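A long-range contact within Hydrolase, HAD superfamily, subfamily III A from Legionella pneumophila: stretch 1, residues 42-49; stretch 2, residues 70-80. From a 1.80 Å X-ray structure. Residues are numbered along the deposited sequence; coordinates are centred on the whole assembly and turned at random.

Stretch 1 42-49: NELKSFHV
Stretch 2, residues 70-80: TAQNAVVDHRM

Strand 43-48 packs on the helix through 75-80, which continues beyond the stretch. Their axes approach to 8.7 Å and run in roughly the same sense, 39° apart. CA atoms of Leu44 and Val75 lie 6.5 Å apart, those of Phe47 and Arg79 8.4 Å. The contact buries 458 Å² and has no hydrogen bond across it. Packing holds it together; Lys45, Phe47, Val75 and Arg79 are buried.

Asn42 OD1 accepts a weak hydrogen bond from Glu43 N (2.9 Å). The strand has phi -110 to -140° and psi 121 to 165°; 75-80 lie near -60/-45. Glu43, Lys45 and Phe47 point toward the helix, all chi1 m; Leu44, Ser46 and His48 point away. Glu43 OE1 lies 3.8 Å from Asn73 CB (chi1 p), and Glu43 O is 3.6 Å from Val75 CG2.

Lys45 (m, t, t, m) lends its long aliphatic chain. Lys45 CG meets Val75 CG1 at 3.7 Å and Lys45 CE meets Val76 CG2 at 3.9 Å; both valines are t. Lys45 NZ is hydrogen-bonded elsewhere in the structure.

Phe47 has chi2 -84°. Branched, apolar Val75 packs against Lys45 and the ring edge, with CG1 3.7 Å from Phe47 CE2. The flat ring offers a face to the Arg79 methylenes (t, p, t, chi4 152°): Arg79 CG stands 3.6 Å above the Phe47 ring centroid, a CH-pi contact. Arg79 NH2 ends 3.8 Å from His48 O.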

# COMPACT_ATOMS: atom_id res chain seq x y z
N ASN A 42 -17.99 5.39 8.72
CA ASN A 42 -16.80 5.54 9.55
C ASN A 42 -15.61 5.79 8.63
O ASN A 42 -15.67 5.38 7.46
CB ASN A 42 -16.52 4.28 10.36
CG ASN A 42 -15.47 4.50 11.48
OD1 ASN A 42 -15.13 5.66 11.87
ND2 ASN A 42 -14.95 3.38 12.00
N GLU A 43 -14.58 6.47 9.13
CA GLU A 43 -13.41 6.88 8.31
C GLU A 43 -12.15 6.52 9.06
O GLU A 43 -12.12 6.55 10.32
CB GLU A 43 -13.37 8.40 8.05
CG GLU A 43 -14.62 9.04 7.45
CD GLU A 43 -14.66 10.56 7.70
OE1 GLU A 43 -15.35 11.01 8.66
OE2 GLU A 43 -14.00 11.29 6.94
N LEU A 44 -11.07 6.27 8.31
CA LEU A 44 -9.80 6.04 8.98
C LEU A 44 -8.76 6.72 8.15
O LEU A 44 -9.00 7.02 6.97
CB LEU A 44 -9.49 4.53 9.04
CG LEU A 44 -10.48 3.63 9.73
CD1 LEU A 44 -11.41 2.98 8.68
CD2 LEU A 44 -9.69 2.49 10.42
N LYS A 45 -7.63 7.02 8.77
CA LYS A 45 -6.43 7.41 8.04
C LYS A 45 -5.28 6.57 8.59
O LYS A 45 -5.35 6.06 9.72
CB LYS A 45 -6.04 8.88 8.27
CG LYS A 45 -7.18 9.89 8.08
CD LYS A 45 -6.75 11.31 8.42
CE LYS A 45 -7.88 12.31 8.17
NZ LYS A 45 -8.51 12.29 6.76
N SER A 46 -4.17 6.56 7.86
CA SER A 46 -3.03 5.71 8.22
C SER A 46 -1.81 6.60 8.39
O SER A 46 -1.43 7.31 7.42
CB SER A 46 -2.78 4.71 7.07
OG SER A 46 -3.97 3.93 6.92
N PHE A 47 -1.20 6.59 9.60
CA PHE A 47 -0.02 7.43 9.89
C PHE A 47 1.20 6.53 10.03
O PHE A 47 1.04 5.34 10.24
CB PHE A 47 -0.26 8.17 11.21
CG PHE A 47 -1.46 9.08 11.18
CD1 PHE A 47 -1.35 10.38 10.66
CD2 PHE A 47 -2.69 8.64 11.67
CE1 PHE A 47 -2.46 11.25 10.55
CE2 PHE A 47 -3.82 9.49 11.60
CZ PHE A 47 -3.72 10.82 11.06
N HIS A 48 2.42 7.07 9.96
CA HIS A 48 3.58 6.21 9.96
C HIS A 48 4.36 6.42 11.27
O HIS A 48 4.60 7.55 11.69
CB HIS A 48 4.47 6.53 8.74
CG HIS A 48 5.49 5.47 8.48
ND1 HIS A 48 6.62 5.29 9.29
CD2 HIS A 48 5.53 4.50 7.55
CE1 HIS A 48 7.30 4.24 8.85
NE2 HIS A 48 6.66 3.74 7.80
N VAL A 49 4.74 5.33 11.90
CA VAL A 49 5.47 5.43 13.17
C VAL A 49 6.79 6.18 13.10
O VAL A 49 7.23 6.75 14.09
CB VAL A 49 5.74 4.04 13.77
CG1 VAL A 49 4.40 3.47 14.29
CG2 VAL A 49 6.53 3.13 12.78
N THR A 70 -7.02 20.78 6.34
CA THR A 70 -8.41 20.90 5.88
C THR A 70 -9.32 19.81 6.49
O THR A 70 -10.54 20.03 6.66
CB THR A 70 -8.49 20.90 4.33
OG1 THR A 70 -7.62 21.94 3.84
CG2 THR A 70 -9.96 21.14 3.81
N ALA A 71 -8.72 18.66 6.84
CA ALA A 71 -9.46 17.57 7.48
C ALA A 71 -10.18 18.10 8.74
O ALA A 71 -9.66 18.97 9.43
CB ALA A 71 -8.51 16.36 7.83
N GLN A 72 -11.39 17.59 9.00
CA GLN A 72 -12.19 18.01 10.16
C GLN A 72 -12.53 16.82 11.06
O GLN A 72 -13.08 16.98 12.13
CB GLN A 72 -13.53 18.61 9.71
CG GLN A 72 -13.44 20.05 9.19
CD GLN A 72 -14.78 20.65 8.82
OE1 GLN A 72 -15.67 19.97 8.29
NE2 GLN A 72 -14.93 21.96 9.08
N ASN A 73 -12.23 15.61 10.62
CA ASN A 73 -12.77 14.46 11.35
C ASN A 73 -11.98 14.14 12.64
O ASN A 73 -10.86 14.62 12.83
CB ASN A 73 -12.86 13.26 10.41
CG ASN A 73 -11.51 12.91 9.82
OD1 ASN A 73 -10.71 12.28 10.49
ND2 ASN A 73 -11.22 13.39 8.61
N ALA A 74 -12.56 13.33 13.52
CA ALA A 74 -11.98 13.00 14.81
C ALA A 74 -10.71 12.11 14.73
O ALA A 74 -9.94 12.10 15.67
CB ALA A 74 -13.03 12.38 15.73
N VAL A 75 -10.49 11.40 13.61
CA VAL A 75 -9.17 10.75 13.42
C VAL A 75 -7.99 11.70 13.75
O VAL A 75 -7.03 11.31 14.41
CB VAL A 75 -9.00 10.24 11.96
CG1 VAL A 75 -7.55 9.69 11.75
CG2 VAL A 75 -10.03 9.18 11.64
N VAL A 76 -8.07 12.94 13.25
CA VAL A 76 -7.00 13.91 13.42
C VAL A 76 -6.79 14.18 14.93
O VAL A 76 -5.67 14.14 15.41
CB VAL A 76 -7.29 15.22 12.63
CG1 VAL A 76 -6.26 16.33 12.95
CG2 VAL A 76 -7.35 14.89 11.08
N ASP A 77 -7.88 14.42 15.67
CA ASP A 77 -7.80 14.71 17.11
C ASP A 77 -7.15 13.55 17.87
O ASP A 77 -6.26 13.78 18.75
CB ASP A 77 -9.19 14.99 17.68
CG ASP A 77 -9.87 16.14 16.95
OD1 ASP A 77 -9.41 17.31 17.07
OD2 ASP A 77 -10.87 15.88 16.29
N HIS A 78 -7.54 12.33 17.51
CA HIS A 78 -6.96 11.15 18.17
C HIS A 78 -5.48 11.05 17.92
O HIS A 78 -4.71 10.79 18.84
CB HIS A 78 -7.64 9.85 17.74
CG HIS A 78 -9.03 9.71 18.28
ND1 HIS A 78 -10.14 9.66 17.46
CD2 HIS A 78 -9.48 9.61 19.55
CE1 HIS A 78 -11.22 9.53 18.22
NE2 HIS A 78 -10.85 9.51 19.48
N ARG A 79 -5.07 11.28 16.68
CA ARG A 79 -3.63 11.26 16.38
C ARG A 79 -2.84 12.38 17.07
O ARG A 79 -1.73 12.16 17.57
CB ARG A 79 -3.39 11.28 14.86
CG ARG A 79 -1.89 11.17 14.47
CD ARG A 79 -1.29 9.78 14.85
NE ARG A 79 0.07 9.58 14.32
CZ ARG A 79 0.98 8.79 14.91
NH1 ARG A 79 0.68 8.15 16.06
NH2 ARG A 79 2.18 8.67 14.39
N MSE A 80 -3.39 13.60 17.09
CA MSE A 80 -2.68 14.68 17.74
C MSE A 80 -2.51 14.40 19.23
O MSE A 80 -1.46 14.72 19.79
CB MSE A 80 -3.43 16.00 17.58
CG MSE A 80 -3.64 16.43 16.17
SE MSE A 80 -1.97 16.89 15.24
CE MSE A 80 -1.65 15.10 14.41